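Putative alpha-galactosidase/melibiase (Bacteroides fragilis, PDB 4OGZ) probably hydrolyses terminal, non-reducing alpha-D-galactose residues from alpha-galactosides, using a TIM-barrel catalytic domain accompanied by two Ig-like domains. Local coordinates at residues P18-N23 with E87-I92; N47-L52 with G69-M74; P28-I33 with G178-I183; P40-A45 with L54-G59; N316-L321 with M354-L359. One frame throughout, in Å; residues are numbered along the deposited sequence.

In the fold
From the N terminus, strand 20-23 opens contact 1, which closes only at residues 87-92 and so spans most of the Ig-like domain. Contact 3 opens next, at residues 28-33, but closes at 178-183 in the TIM barrel; it therefore crosses contact 1 and ties the two domains together. Within both of these long loops lie contact 4 (40-45 with 54-59) and contact 2 (47-52 with 69-74), whose segments alternate, so they cross each other. Contacts 1 and 2 share a sheet through the paired strands 69-79 and 82-92. Contact 5 follows in series, after all the others have closed, joining the seventh and eighth barrel strands.

Contact 1 of 5, residues P18-N23 with E87-I92; sequences PHVVGN and ELLINI
His19, Val21 and Asn23 exchange backbone hydrogen bonds with Leu89 and Asn91 in the alternating pattern of parallel strands, 20-23 beside 82-92. The amide of Val21 meets Leu89 O at 2.9 Å. Val21 O in turn receives Asn91 N at 2.8 Å. Before and after this pair, Leu89 N donates to His19 O and Asn23 N to Asn91 O.

Side chains sort by face. Val20 and Leu89 stand side by side, CB to CB 4.1 Å. On the other face, Val21 spreads its branches: CG2 lies alongside Ile90 CG1 at 4.1 Å, whereas CG1, anti to the carbonyl carbon (chi1 -57°), meets Leu88 CD1 at 4.1 Å, these two side chains crossing at about a right angle. Beta-branched valine suits this place because each methyl can serve a different neighbour. Ile92 CD1 meets Asn23 CB at 3.9 Å. A water in the plane of the His19 ring, at its edge, lies 2.6 Å from His19 ND1 and donates to Glu87 O at 2.7 Å, extending the pairing beyond the strand.

Farther out, Phe29 and Phe31 cover the face of Val21 and Ile90, and Asn23 ND2 bonds to Pro28 O. Leu88, Ile90 and Ile92 turn their backbone bonds to strand 69-79. The polar backbone of 82-92 is thus used along both its edges, with strand 20-23 ending the mixed sheet of the Ig-like domain.

Contact 2 of 5, residues N47-L52 with G69-M74; sequences NLPKGL and GTYKVM
Pro49 lies over one face of the Tyr71 ring, its CB 3.8 Å from the ring centroid and 15° off the normal, displaced a little toward the CD1 rim. Such a CH-pi contact suits proline, whose rigid ring presents C-H groups to the electron-rich face. Next to it, Val73 spreads its methyls. CG2, beside the backbone N, meets Pro49 CD at 3.9 Å, while CG1, anti to that N (chi1 178°), meets chiefly Leu48 CD2, also at 3.9 Å. Outside the two segments, Val65 packs against both Pro49 and Tyr71, and Ile61 against Leu48.

Pro49 also begins a type II beta turn, closed by Leu52 N on Pro49 O at 3.2 Å. Gly51 occupies its third position with a positive phi of 106°, where a residue without a side chain is at ease.

Toward the polar edge, Asn47 O rests 3.6 Å from Val73 CG2. Asn47 ND2 donates to Lys72 O at 3.0 Å; the bond is almost straight, and the acceptor lies in the plane of the amide group. The Tyr71 hydroxyl turns elsewhere, bonding to Glu67 O.

Strand 42-46 pairs with strand 69-79 as far as Glu46 and Met74. Just beyond, the Asn47 side chain appears to supply the kind of N-H that a continuing strand would offer, so Lys72 O keeps a partner while the chain crosses toward the other sheet of the Ig-like domain.

Contact 3 of 5, residues P28-I33 with G178-I183; sequences PFLFYI and GFKLGI. With PGE (triethylene glycol), chain C.
Tyr32 meets Gly178 through CB, 3.9 Å from Gly178 CA, while its ring goes elsewhere: CG is anti to the backbone N (chi1 170°), the ring pairs with Arg132 in a cation-pi contact, and the hydroxyl bonds to Asp133. The rings of Phe29 and Phe31 belong to the other side of the strand. Over one face of Phe29, toward its rim, lies ether oxygen O3 of a bound triethylene glycol, probably from the crystallisation liquor; C1 of that molecule comes near Phe31 CD1.

Leu30 carries the apolar part across the domain boundary. Its CD2 touches Phe179 O at 3.6 Å and also reaches Gly178 CA. Gly178, at positive phi, is the C-prime residue of the Schellman motif that ends helix 166-176, and its lack of a side chain leaves room for Tyr32 CB. A water gives a proton to Gly178 O at 2.7 Å and takes one from Tyr32 N at 3.1 Å.

Lys180 bends at chi2 and chi4, the latter (58°) turning NZ toward Leu30 O, a weak bond of 3.2 Å. NZ also donates to glycol O3 at 3.3 Å and comes within 2.7 Å of O2. Leu30 N reaches the same O3 at 3.1 Å in a nearly straight bond.

The glycol thus lies between aromatic rings and an ammonium group. Its ether oxygens, clustered around NZ, would be expected to soften that charge at the seam between the Ig-like domain and the barrel, whereas buried Phe179 O has no polar partner in the model.

Contact 4 of 5, residues P40-A45 with L54-G59; sequences PIKWHA and LDKETG
Two beta strands of the Ig-like domain, 42-46 and 52-55, lie in different sheets, and Trp43 bridges them by packing on the turn after the second, with Gly59 CA over one face of its indole. That CA stands 3.5 Å from the centroid of the six-membered ring, a CH-pi contact; Gly59 has positive phi and no side chain to collide with the indole at CZ2. Ile41 CG2 covers the opposite face, and the carbonyl oxygens of Lys56 and Glu57 approach the edge. Trp43 NE1 bonds to Thr35.

The backbone joins in: Trp43 N donates to Lys56 O at 3.0 Å. The turn starts with an Asx turn, Asp55 OD1 accepting Glu57 N at 3.0 Å, and Asp55 O takes both Thr58 N and Gly59 N. Leu54 CD2 fits against Ala45 CB at 3.9 Å.

At the surface, Lys56 lays CB and CG over Trp43 O, and its NZ shares a water with His44 ND1. Glu57 runs beside Lys42, pointing the same way, and its OE2 lies 3.9 Å from Lys42 NZ, a long salt bridge. So long an ion pair probably contributes modestly, whereas Trp43 O is buried under lysine methylenes with no polar partner in the model.

Contact 5 of 5, residues N316-L321 with M354-L359; sequences NDPDML and MASPLL
Pro318 presses its ring edge into a hollow lined by Ser356, Pro357 and Met354: CG lies 3.2 Å from Ser356 OG and 4.1 Å from the CE methyl of Met354, a selenomethionine whose chain bends at chi3 (-54°). Pro318 CD abuts Pro357 CD at 4.0 Å. Pro357 is the bump of its own segment. Its CD fits under Asn316 O at 3.5 Å, and the Pro357 and Asp317 side chains cross at about a right angle, CG 3.9 Å from OD1. Rigid rings suit such close interlocking of two turning chains.

Residues 316-321 run off the end of the seventh TIM-barrel strand, 315-317, and 354-359 run into the eighth, 358-360. Leu321 N donates to Leu359 O at 2.9 Å. Nearby, one water gives protons to Asp319 O and Pro357 O and accepts from Leu359 N.

Asp317 OD1 also receives Asp319 N from above the carboxylate plane, an Asx turn that curls the chain around Pro318. Ala355, at positive phi, ends helix 341-353 in a Schellman motif. The side chains of Met320 and Leu359 cross at a slant, CG to CB 4.1 Å, and Leu321 drops CD1 onto the backbone and CB of Leu358.

Contact 1 of 5, residues P18-N23 with E87-I92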
# COMPACT_ATOMS: atom_id res chain seq x y z
N PRO A 18 5.22 6.81 7.41
CA PRO A 18 4.09 7.39 8.15
C PRO A 18 4.46 7.93 9.54
O PRO A 18 5.31 7.33 10.24
CB PRO A 18 3.14 6.21 8.31
CG PRO A 18 4.03 5.00 8.26
CD PRO A 18 5.18 5.33 7.38
N HIS A 19 3.85 9.07 9.88
CA HIS A 19 4.01 9.71 11.21
C HIS A 19 2.88 9.36 12.15
O HIS A 19 2.82 9.88 13.29
CB HIS A 19 4.12 11.22 11.05
CG HIS A 19 5.27 11.65 10.17
ND1 HIS A 19 6.56 11.27 10.43
CD2 HIS A 19 5.31 12.44 9.08
CE1 HIS A 19 7.35 11.79 9.51
NE2 HIS A 19 6.62 12.47 8.65
N VAL A 20 1.97 8.50 11.69
CA VAL A 20 0.86 8.04 12.51
C VAL A 20 0.65 6.56 12.17
O VAL A 20 0.65 6.18 11.00
CB VAL A 20 -0.40 8.91 12.28
CG1 VAL A 20 -0.60 9.25 10.83
CG2 VAL A 20 -1.65 8.24 12.78
N VAL A 21 0.49 5.74 13.21
CA VAL A 21 0.32 4.31 13.06
C VAL A 21 -0.71 3.83 14.06
O VAL A 21 -0.79 4.35 15.17
CB VAL A 21 1.65 3.56 13.25
CG1 VAL A 21 2.66 4.07 12.28
CG2 VAL A 21 2.17 3.73 14.66
N GLY A 22 -1.55 2.89 13.65
CA GLY A 22 -2.56 2.34 14.52
C GLY A 22 -2.34 0.85 14.72
O GLY A 22 -1.77 0.17 13.85
N ASN A 23 -2.77 0.37 15.88
CA ASN A 23 -2.71 -1.03 16.22
C ASN A 23 -3.79 -1.34 17.23
O ASN A 23 -4.13 -0.45 18.05
CB ASN A 23 -1.32 -1.36 16.79
CG ASN A 23 -0.99 -2.84 16.74
OD1 ASN A 23 -1.21 -3.49 15.74
ND2 ASN A 23 -0.46 -3.39 17.84
N GLU A 87 7.77 13.59 15.11
CA GLU A 87 6.75 12.97 15.96
C GLU A 87 6.24 11.65 15.34
O GLU A 87 6.12 11.55 14.13
CB GLU A 87 5.59 13.93 16.18
CG GLU A 87 4.37 13.34 16.88
CD GLU A 87 3.20 14.31 16.98
OE1 GLU A 87 3.38 15.54 16.82
OE2 GLU A 87 2.07 13.82 17.20
N LEU A 88 6.00 10.65 16.18
CA LEU A 88 5.25 9.47 15.80
C LEU A 88 4.03 9.39 16.70
O LEU A 88 4.13 9.28 17.94
CB LEU A 88 6.08 8.20 15.92
CG LEU A 88 5.35 6.91 15.52
CD1 LEU A 88 5.06 6.87 14.03
CD2 LEU A 88 6.15 5.69 15.94
N LEU A 89 2.87 9.49 16.07
CA LEU A 89 1.62 9.28 16.71
C LEU A 89 1.22 7.81 16.66
O LEU A 89 1.08 7.23 15.59
CB LEU A 89 0.62 10.18 16.02
CG LEU A 89 -0.60 10.48 16.90
CD1 LEU A 89 -1.28 11.77 16.46
CD2 LEU A 89 -1.55 9.31 16.84
N ILE A 90 1.06 7.19 17.82
CA ILE A 90 0.66 5.80 17.97
C ILE A 90 -0.75 5.74 18.52
O ILE A 90 -1.00 6.11 19.71
CB ILE A 90 1.60 5.05 18.89
CG1 ILE A 90 3.04 5.21 18.38
CG2 ILE A 90 1.16 3.59 19.01
CD1 ILE A 90 4.09 4.38 19.12
N ASN A 91 -1.68 5.33 17.67
CA ASN A 91 -3.03 5.17 18.05
C ASN A 91 -3.35 3.70 18.33
O ASN A 91 -3.40 2.86 17.41
CB ASN A 91 -3.97 5.74 17.00
CG ASN A 91 -5.41 5.51 17.37
OD1 ASN A 91 -5.95 4.44 17.16
ND2 ASN A 91 -6.01 6.51 18.01
N ILE A 92 -3.54 3.40 19.61
CA ILE A 92 -3.82 2.06 20.04
C ILE A 92 -5.30 2.09 20.21
O ILE A 92 -5.82 2.76 21.12
CB ILE A 92 -3.11 1.69 21.37
CG1 ILE A 92 -1.60 1.72 21.19
CG2 ILE A 92 -3.55 0.29 21.85
CD1 ILE A 92 -1.08 0.80 20.07
O HOH W 1 7.58 10.07 12.48

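Contact 2 of 5, residues N47-L52 with G69-M74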
# COMPACT_ATOMS: atom_id res chain seq x y z
N ASN A 47 9.23 9.26 25.28
CA ASN A 47 7.79 9.13 25.48
C ASN A 47 7.10 7.92 24.80
O ASN A 47 5.92 7.98 24.47
CB ASN A 47 7.08 10.40 25.00
CG ASN A 47 5.99 10.81 25.94
OD1 ASN A 47 6.20 10.79 27.14
ND2 ASN A 47 4.81 11.11 25.41
N LEU A 48 7.83 6.84 24.62
CA LEU A 48 7.20 5.61 24.14
C LEU A 48 6.22 5.10 25.17
O LEU A 48 6.57 5.06 26.33
CB LEU A 48 8.23 4.51 23.90
CG LEU A 48 8.96 4.49 22.57
CD1 LEU A 48 10.11 3.50 22.72
CD2 LEU A 48 8.03 4.13 21.41
N PRO A 49 5.01 4.69 24.76
CA PRO A 49 4.05 4.16 25.74
C PRO A 49 4.56 2.91 26.46
O PRO A 49 5.42 2.20 25.92
CB PRO A 49 2.83 3.81 24.88
CG PRO A 49 3.35 3.64 23.52
CD PRO A 49 4.50 4.60 23.39
N LYS A 50 4.03 2.64 27.65
CA LYS A 50 4.26 1.36 28.33
C LYS A 50 4.10 0.14 27.39
O LYS A 50 3.06 -0.07 26.78
CB LYS A 50 3.33 1.20 29.53
CG LYS A 50 3.70 0.04 30.43
CD LYS A 50 2.72 -0.21 31.58
CE LYS A 50 3.30 -1.26 32.53
NZ LYS A 50 2.32 -2.20 33.15
N GLY A 51 5.14 -0.67 27.34
CA GLY A 51 5.13 -1.92 26.64
C GLY A 51 5.90 -1.90 25.35
O GLY A 51 6.05 -2.94 24.73
N LEU A 52 6.36 -0.72 24.93
CA LEU A 52 7.16 -0.60 23.71
C LEU A 52 8.59 -0.25 24.06
O LEU A 52 8.85 0.43 25.06
CB LEU A 52 6.59 0.45 22.73
CG LEU A 52 5.15 0.22 22.28
CD1 LEU A 52 4.72 1.29 21.29
CD2 LEU A 52 4.96 -1.18 21.67
N GLY A 69 -5.52 4.13 23.45
CA GLY A 69 -5.04 5.49 23.58
C GLY A 69 -4.26 6.03 22.43
O GLY A 69 -3.87 5.29 21.53
N THR A 70 -4.06 7.34 22.46
CA THR A 70 -3.21 8.02 21.48
C THR A 70 -1.97 8.54 22.19
O THR A 70 -2.06 9.30 23.20
CB THR A 70 -3.98 9.12 20.76
OG1 THR A 70 -5.06 8.52 20.04
CG2 THR A 70 -3.08 9.87 19.78
N TYR A 71 -0.83 8.13 21.67
CA TYR A 71 0.46 8.39 22.24
C TYR A 71 1.40 9.09 21.26
O TYR A 71 1.59 8.64 20.15
CB TYR A 71 1.08 7.09 22.64
CG TYR A 71 0.22 6.23 23.49
CD1 TYR A 71 0.21 6.38 24.89
CD2 TYR A 71 -0.54 5.22 22.95
CE1 TYR A 71 -0.57 5.57 25.69
CE2 TYR A 71 -1.31 4.39 23.75
CZ TYR A 71 -1.32 4.57 25.12
OH TYR A 71 -2.10 3.75 25.92
N LYS A 72 1.99 10.20 21.70
CA LYS A 72 2.83 11.03 20.86
C LYS A 72 4.27 10.84 21.32
O LYS A 72 4.66 11.23 22.44
CB LYS A 72 2.34 12.49 20.90
CG LYS A 72 0.93 12.69 20.33
CD LYS A 72 0.30 14.05 20.70
CE LYS A 72 -1.19 13.91 21.05
NZ LYS A 72 -2.00 15.15 20.82
N VAL A 73 5.06 10.22 20.46
CA VAL A 73 6.41 9.84 20.73
C VAL A 73 7.32 10.75 19.93
O VAL A 73 7.06 10.99 18.74
CB VAL A 73 6.63 8.37 20.27
CG1 VAL A 73 8.09 7.93 20.49
CG2 VAL A 73 5.64 7.43 20.96
N MSE A 74 8.43 11.19 20.52
CA MSE A 74 9.38 12.04 19.79
C MSE A 74 10.53 11.17 19.40
O MSE A 74 11.14 10.57 20.25
CB MSE A 74 9.84 13.26 20.58
CG MSE A 74 8.66 14.22 20.79
SE MSE A 74 7.99 15.13 19.14
CE MSE A 74 9.66 15.27 18.14

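Contact 3 of 5, residues P28-I33 with G178-I183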
# COMPACT_ATOMS: atom_id res chain seq x y z
N PRO A 28 0.58 -7.76 19.45
CA PRO A 28 1.93 -7.44 19.08
C PRO A 28 2.00 -6.15 18.28
O PRO A 28 1.13 -5.92 17.42
CB PRO A 28 2.36 -8.68 18.23
CG PRO A 28 1.63 -9.81 18.90
CD PRO A 28 0.30 -9.20 19.30
N PHE A 29 3.04 -5.35 18.57
CA PHE A 29 3.35 -4.09 17.89
C PHE A 29 4.75 -4.13 17.30
O PHE A 29 5.71 -4.50 18.00
CB PHE A 29 3.35 -2.93 18.86
CG PHE A 29 3.53 -1.55 18.21
CD1 PHE A 29 4.78 -1.03 17.91
CD2 PHE A 29 2.41 -0.75 17.97
CE1 PHE A 29 4.91 0.25 17.35
CE2 PHE A 29 2.52 0.50 17.38
CZ PHE A 29 3.77 0.99 17.05
N LEU A 30 4.87 -3.72 16.04
CA LEU A 30 6.12 -3.69 15.32
C LEU A 30 6.14 -2.49 14.36
O LEU A 30 5.20 -2.30 13.56
CB LEU A 30 6.30 -5.00 14.51
CG LEU A 30 7.63 -5.07 13.80
CD1 LEU A 30 8.77 -5.17 14.79
CD2 LEU A 30 7.64 -6.28 12.82
N PHE A 31 7.19 -1.69 14.41
CA PHE A 31 7.36 -0.56 13.47
C PHE A 31 8.82 -0.20 13.29
O PHE A 31 9.54 0.10 14.26
CB PHE A 31 6.57 0.66 13.93
CG PHE A 31 6.59 1.82 12.96
CD1 PHE A 31 5.91 1.76 11.76
CD2 PHE A 31 7.30 2.95 13.25
CE1 PHE A 31 5.96 2.82 10.85
CE2 PHE A 31 7.35 4.02 12.37
CZ PHE A 31 6.66 3.97 11.17
N TYR A 32 9.30 -0.32 12.06
CA TYR A 32 10.60 0.20 11.68
C TYR A 32 10.41 1.67 11.25
O TYR A 32 9.58 1.97 10.41
CB TYR A 32 11.21 -0.58 10.52
CG TYR A 32 12.44 0.08 9.96
CD1 TYR A 32 13.66 0.01 10.62
CD2 TYR A 32 12.40 0.80 8.76
CE1 TYR A 32 14.81 0.62 10.10
CE2 TYR A 32 13.54 1.41 8.25
CZ TYR A 32 14.73 1.32 8.96
OH TYR A 32 15.87 1.90 8.46
N ILE A 33 11.23 2.53 11.82
CA ILE A 33 11.17 3.98 11.55
C ILE A 33 11.86 4.25 10.22
O ILE A 33 13.08 4.19 10.16
CB ILE A 33 11.90 4.77 12.61
CG1 ILE A 33 11.30 4.50 14.00
CG2 ILE A 33 11.89 6.27 12.30
CD1 ILE A 33 12.30 4.77 15.10
N GLY A 178 11.34 -5.41 10.58
CA GLY A 178 10.30 -4.41 10.69
C GLY A 178 9.22 -4.58 9.62
O GLY A 178 8.37 -3.73 9.49
N PHE A 179 9.26 -5.68 8.88
CA PHE A 179 8.30 -5.96 7.81
C PHE A 179 7.11 -6.71 8.36
O PHE A 179 7.20 -7.35 9.38
CB PHE A 179 8.92 -6.82 6.66
CG PHE A 179 9.99 -6.11 5.87
CD1 PHE A 179 9.71 -4.97 5.16
CD2 PHE A 179 11.28 -6.63 5.78
CE1 PHE A 179 10.68 -4.32 4.42
CE2 PHE A 179 12.25 -6.03 5.02
CZ PHE A 179 11.97 -4.85 4.36
N LYS A 180 5.99 -6.60 7.63
CA LYS A 180 4.76 -7.27 7.93
C LYS A 180 4.54 -8.35 6.90
O LYS A 180 4.94 -8.19 5.72
CB LYS A 180 3.59 -6.31 7.90
CG LYS A 180 3.69 -5.13 8.88
CD LYS A 180 3.65 -5.58 10.32
CE LYS A 180 4.12 -4.49 11.28
NZ LYS A 180 3.31 -3.26 11.16
N LEU A 181 3.97 -9.47 7.36
CA LEU A 181 3.70 -10.62 6.46
C LEU A 181 2.22 -10.65 6.08
O LEU A 181 1.34 -10.62 6.96
CB LEU A 181 4.09 -11.93 7.10
CG LEU A 181 3.70 -13.17 6.28
CD1 LEU A 181 4.47 -13.19 4.97
CD2 LEU A 181 3.93 -14.47 7.03
N GLY A 182 1.95 -10.64 4.79
CA GLY A 182 0.62 -10.87 4.25
C GLY A 182 0.47 -12.29 3.70
O GLY A 182 1.44 -12.88 3.22
N ILE A 183 -0.74 -12.82 3.78
CA ILE A 183 -1.05 -14.14 3.22
C ILE A 183 -2.37 -14.05 2.49
O ILE A 183 -2.96 -12.99 2.45
CB ILE A 183 -0.99 -15.25 4.31
CG1 ILE A 183 -0.84 -16.63 3.66
CG2 ILE A 183 -2.20 -15.23 5.24
CD1 ILE A 183 -0.18 -17.64 4.57
C1 PGE C . 2.51 0.53 9.84
O1 PGE C . 1.71 1.23 8.86
C2 PGE C . 1.74 0.30 11.13
O2 PGE C . 2.33 -0.80 11.87
C3 PGE C . 2.26 -0.70 13.31
C4 PGE C . 1.53 -1.89 13.90
O4 PGE C . 0.50 -4.17 12.38
C6 PGE C . 1.21 -4.97 13.35
C5 PGE C . 1.84 -4.23 14.55
O3 PGE C . 2.44 -2.96 14.29
O HOH W 2 7.32 -1.33 9.92

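Contact 4 of 5, residues P40-A45 with L54-G59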
# COMPACT_ATOMS: atom_id res chain seq x y z
N PRO A 40 26.26 4.83 9.45
CA PRO A 40 25.24 4.29 10.33
C PRO A 40 24.39 5.39 10.95
O PRO A 40 24.81 6.55 11.02
CB PRO A 40 26.04 3.56 11.41
CG PRO A 40 27.38 4.17 11.38
CD PRO A 40 27.61 4.72 10.01
N ILE A 41 23.18 4.99 11.35
CA ILE A 41 22.23 5.84 12.04
C ILE A 41 21.94 5.25 13.41
O ILE A 41 21.91 4.05 13.58
CB ILE A 41 20.96 5.96 11.19
CG1 ILE A 41 21.23 6.92 10.04
CG2 ILE A 41 19.76 6.43 12.01
CD1 ILE A 41 20.08 7.10 9.08
N LYS A 42 21.71 6.12 14.38
CA LYS A 42 21.22 5.72 15.69
C LYS A 42 19.92 6.47 16.00
O LYS A 42 19.81 7.67 15.75
CB LYS A 42 22.24 6.06 16.77
CG LYS A 42 22.33 5.05 17.90
CD LYS A 42 23.14 5.61 19.06
CE LYS A 42 23.01 4.74 20.30
NZ LYS A 42 24.18 4.84 21.21
N TRP A 43 18.97 5.76 16.60
CA TRP A 43 17.66 6.31 16.84
C TRP A 43 17.43 6.50 18.33
O TRP A 43 18.00 5.81 19.16
CB TRP A 43 16.60 5.37 16.32
CG TRP A 43 16.41 5.35 14.88
CD1 TRP A 43 15.53 6.08 14.16
CD2 TRP A 43 17.10 4.50 13.95
NE1 TRP A 43 15.63 5.75 12.82
CE2 TRP A 43 16.58 4.77 12.67
CE3 TRP A 43 18.08 3.53 14.07
CZ2 TRP A 43 17.02 4.08 11.51
CZ3 TRP A 43 18.52 2.86 12.92
CH2 TRP A 43 17.98 3.14 11.67
N HIS A 44 16.57 7.45 18.64
CA HIS A 44 16.14 7.67 20.02
C HIS A 44 14.67 7.94 20.01
O HIS A 44 14.12 8.46 19.03
CB HIS A 44 16.93 8.83 20.68
CG HIS A 44 18.40 8.60 20.68
ND1 HIS A 44 19.07 8.01 21.74
CD2 HIS A 44 19.33 8.80 19.71
CE1 HIS A 44 20.35 7.90 21.44
NE2 HIS A 44 20.54 8.38 20.21
N ALA A 45 14.03 7.54 21.11
CA ALA A 45 12.63 7.78 21.27
C ALA A 45 12.40 8.31 22.66
O ALA A 45 12.93 7.77 23.61
CB ALA A 45 11.85 6.51 21.05
N LEU A 54 12.43 0.65 21.86
CA LEU A 54 13.12 0.92 20.61
C LEU A 54 14.50 0.28 20.63
O LEU A 54 15.22 0.43 21.58
CB LEU A 54 13.27 2.42 20.41
CG LEU A 54 14.30 2.86 19.38
CD1 LEU A 54 13.79 2.58 17.97
CD2 LEU A 54 14.66 4.33 19.57
N ASP A 55 14.86 -0.44 19.58
CA ASP A 55 16.26 -0.81 19.38
C ASP A 55 16.99 0.33 18.64
O ASP A 55 16.76 0.58 17.45
CB ASP A 55 16.35 -2.15 18.62
CG ASP A 55 17.78 -2.61 18.45
OD1 ASP A 55 18.69 -1.77 18.59
OD2 ASP A 55 17.98 -3.81 18.18
N LYS A 56 17.88 1.00 19.36
CA LYS A 56 18.52 2.23 18.91
C LYS A 56 19.45 1.97 17.76
O LYS A 56 19.75 2.87 17.00
CB LYS A 56 19.29 2.87 20.07
CG LYS A 56 18.43 3.24 21.26
CD LYS A 56 19.24 3.96 22.32
CE LYS A 56 18.51 3.93 23.65
NZ LYS A 56 19.18 4.78 24.68
N GLU A 57 19.90 0.74 17.62
CA GLU A 57 20.79 0.39 16.53
C GLU A 57 20.03 -0.05 15.28
O GLU A 57 20.56 0.09 14.20
CB GLU A 57 21.81 -0.68 16.94
CG GLU A 57 23.12 -0.12 17.51
CD GLU A 57 23.00 0.57 18.87
OE1 GLU A 57 22.51 -0.05 19.84
OE2 GLU A 57 23.42 1.73 18.98
N THR A 58 18.80 -0.54 15.39
CA THR A 58 18.05 -1.01 14.21
C THR A 58 16.85 -0.16 13.82
O THR A 58 16.34 -0.32 12.72
CB THR A 58 17.55 -2.44 14.38
OG1 THR A 58 16.56 -2.49 15.42
CG2 THR A 58 18.71 -3.33 14.74
N GLY A 59 16.40 0.73 14.71
CA GLY A 59 15.30 1.62 14.37
C GLY A 59 13.95 0.96 14.51
O GLY A 59 12.93 1.50 14.03
O HOH W 3 18.46 7.41 24.22

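Contact 5 of 5, residues N316-L321 with M354-L359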
# COMPACT_ATOMS: atom_id res chain seq x y z
N ASN A 316 -10.02 2.42 -0.44
CA ASN A 316 -10.32 1.84 -1.71
C ASN A 316 -9.02 1.27 -2.31
O ASN A 316 -8.00 1.97 -2.34
CB ASN A 316 -10.93 2.88 -2.64
CG ASN A 316 -12.28 3.40 -2.15
OD1 ASN A 316 -13.20 2.65 -1.89
ND2 ASN A 316 -12.39 4.71 -2.07
N ASP A 317 -9.07 0.02 -2.76
CA ASP A 317 -7.90 -0.68 -3.30
C ASP A 317 -8.02 -0.83 -4.81
O ASP A 317 -8.79 -1.67 -5.29
CB ASP A 317 -7.76 -2.03 -2.59
CG ASP A 317 -6.60 -2.90 -3.11
OD1 ASP A 317 -5.77 -2.41 -3.92
OD2 ASP A 317 -6.52 -4.08 -2.64
N PRO A 318 -7.28 -0.01 -5.59
CA PRO A 318 -7.32 -0.09 -7.07
C PRO A 318 -6.37 -1.13 -7.65
O PRO A 318 -6.08 -1.09 -8.84
CB PRO A 318 -6.92 1.32 -7.52
CG PRO A 318 -6.01 1.78 -6.42
CD PRO A 318 -6.58 1.21 -5.15
N ASP A 319 -5.94 -2.03 -6.77
CA ASP A 319 -5.10 -3.17 -7.05
C ASP A 319 -3.61 -2.82 -7.06
O ASP A 319 -3.21 -1.65 -6.99
CB ASP A 319 -5.51 -3.86 -8.38
CG ASP A 319 -5.23 -5.36 -8.36
OD1 ASP A 319 -4.65 -5.85 -7.35
OD2 ASP A 319 -5.61 -6.06 -9.35
N MSE A 320 -2.81 -3.87 -7.18
CA MSE A 320 -1.36 -3.83 -7.06
C MSE A 320 -0.72 -3.01 -8.15
O MSE A 320 -1.20 -2.95 -9.28
CB MSE A 320 -0.89 -5.29 -7.00
CG MSE A 320 -1.39 -6.03 -5.71
SE MSE A 320 -1.46 -8.01 -5.92
CE MSE A 320 -2.74 -8.30 -7.38
N LEU A 321 0.39 -2.34 -7.81
CA LEU A 321 1.17 -1.57 -8.77
C LEU A 321 1.81 -2.47 -9.82
O LEU A 321 2.20 -3.60 -9.53
CB LEU A 321 2.28 -0.81 -8.09
CG LEU A 321 1.82 0.23 -7.07
CD1 LEU A 321 3.01 0.72 -6.26
CD2 LEU A 321 1.13 1.37 -7.79
N MSE A 354 -4.73 9.01 -4.76
CA MSE A 354 -5.99 8.38 -4.34
C MSE A 354 -5.95 7.73 -2.98
O MSE A 354 -6.88 7.03 -2.61
CB MSE A 354 -6.39 7.34 -5.42
CG MSE A 354 -6.71 8.05 -6.74
SE MSE A 354 -7.45 6.88 -8.12
CE MSE A 354 -6.10 5.47 -8.19
N ALA A 355 -4.88 7.95 -2.22
CA ALA A 355 -4.65 7.25 -0.96
C ALA A 355 -4.85 5.75 -1.15
O ALA A 355 -5.49 5.09 -0.36
CB ALA A 355 -5.56 7.84 0.14
N SER A 356 -4.31 5.22 -2.23
CA SER A 356 -4.36 3.80 -2.51
C SER A 356 -3.24 3.03 -1.76
O SER A 356 -2.22 3.62 -1.43
CB SER A 356 -4.16 3.59 -3.99
OG SER A 356 -5.06 4.36 -4.77
N PRO A 357 -3.45 1.73 -1.45
CA PRO A 357 -2.36 0.88 -1.08
C PRO A 357 -1.31 0.95 -2.16
O PRO A 357 -1.65 1.08 -3.34
CB PRO A 357 -2.99 -0.52 -1.07
CG PRO A 357 -4.44 -0.29 -0.88
CD PRO A 357 -4.71 0.98 -1.60
N LEU A 358 -0.05 0.95 -1.76
CA LEU A 358 1.06 0.98 -2.70
C LEU A 358 1.74 -0.37 -2.57
O LEU A 358 2.79 -0.49 -1.93
CB LEU A 358 1.99 2.16 -2.37
CG LEU A 358 1.33 3.54 -2.44
CD1 LEU A 358 2.25 4.64 -1.91
CD2 LEU A 358 0.86 3.82 -3.88
N LEU A 359 1.08 -1.39 -3.07
CA LEU A 359 1.66 -2.75 -3.10
C LEU A 359 2.38 -3.02 -4.43
O LEU A 359 1.73 -3.32 -5.44
CB LEU A 359 0.56 -3.81 -2.86
CG LEU A 359 -0.20 -3.61 -1.50
CD1 LEU A 359 -1.18 -4.73 -1.32
CD2 LEU A 359 0.77 -3.53 -0.32
O HOH W 4 -8.43 4.96 -0.60
O HOH W 5 -7.70 4.52 -3.66
O HOH W 6 -1.34 -1.19 -4.84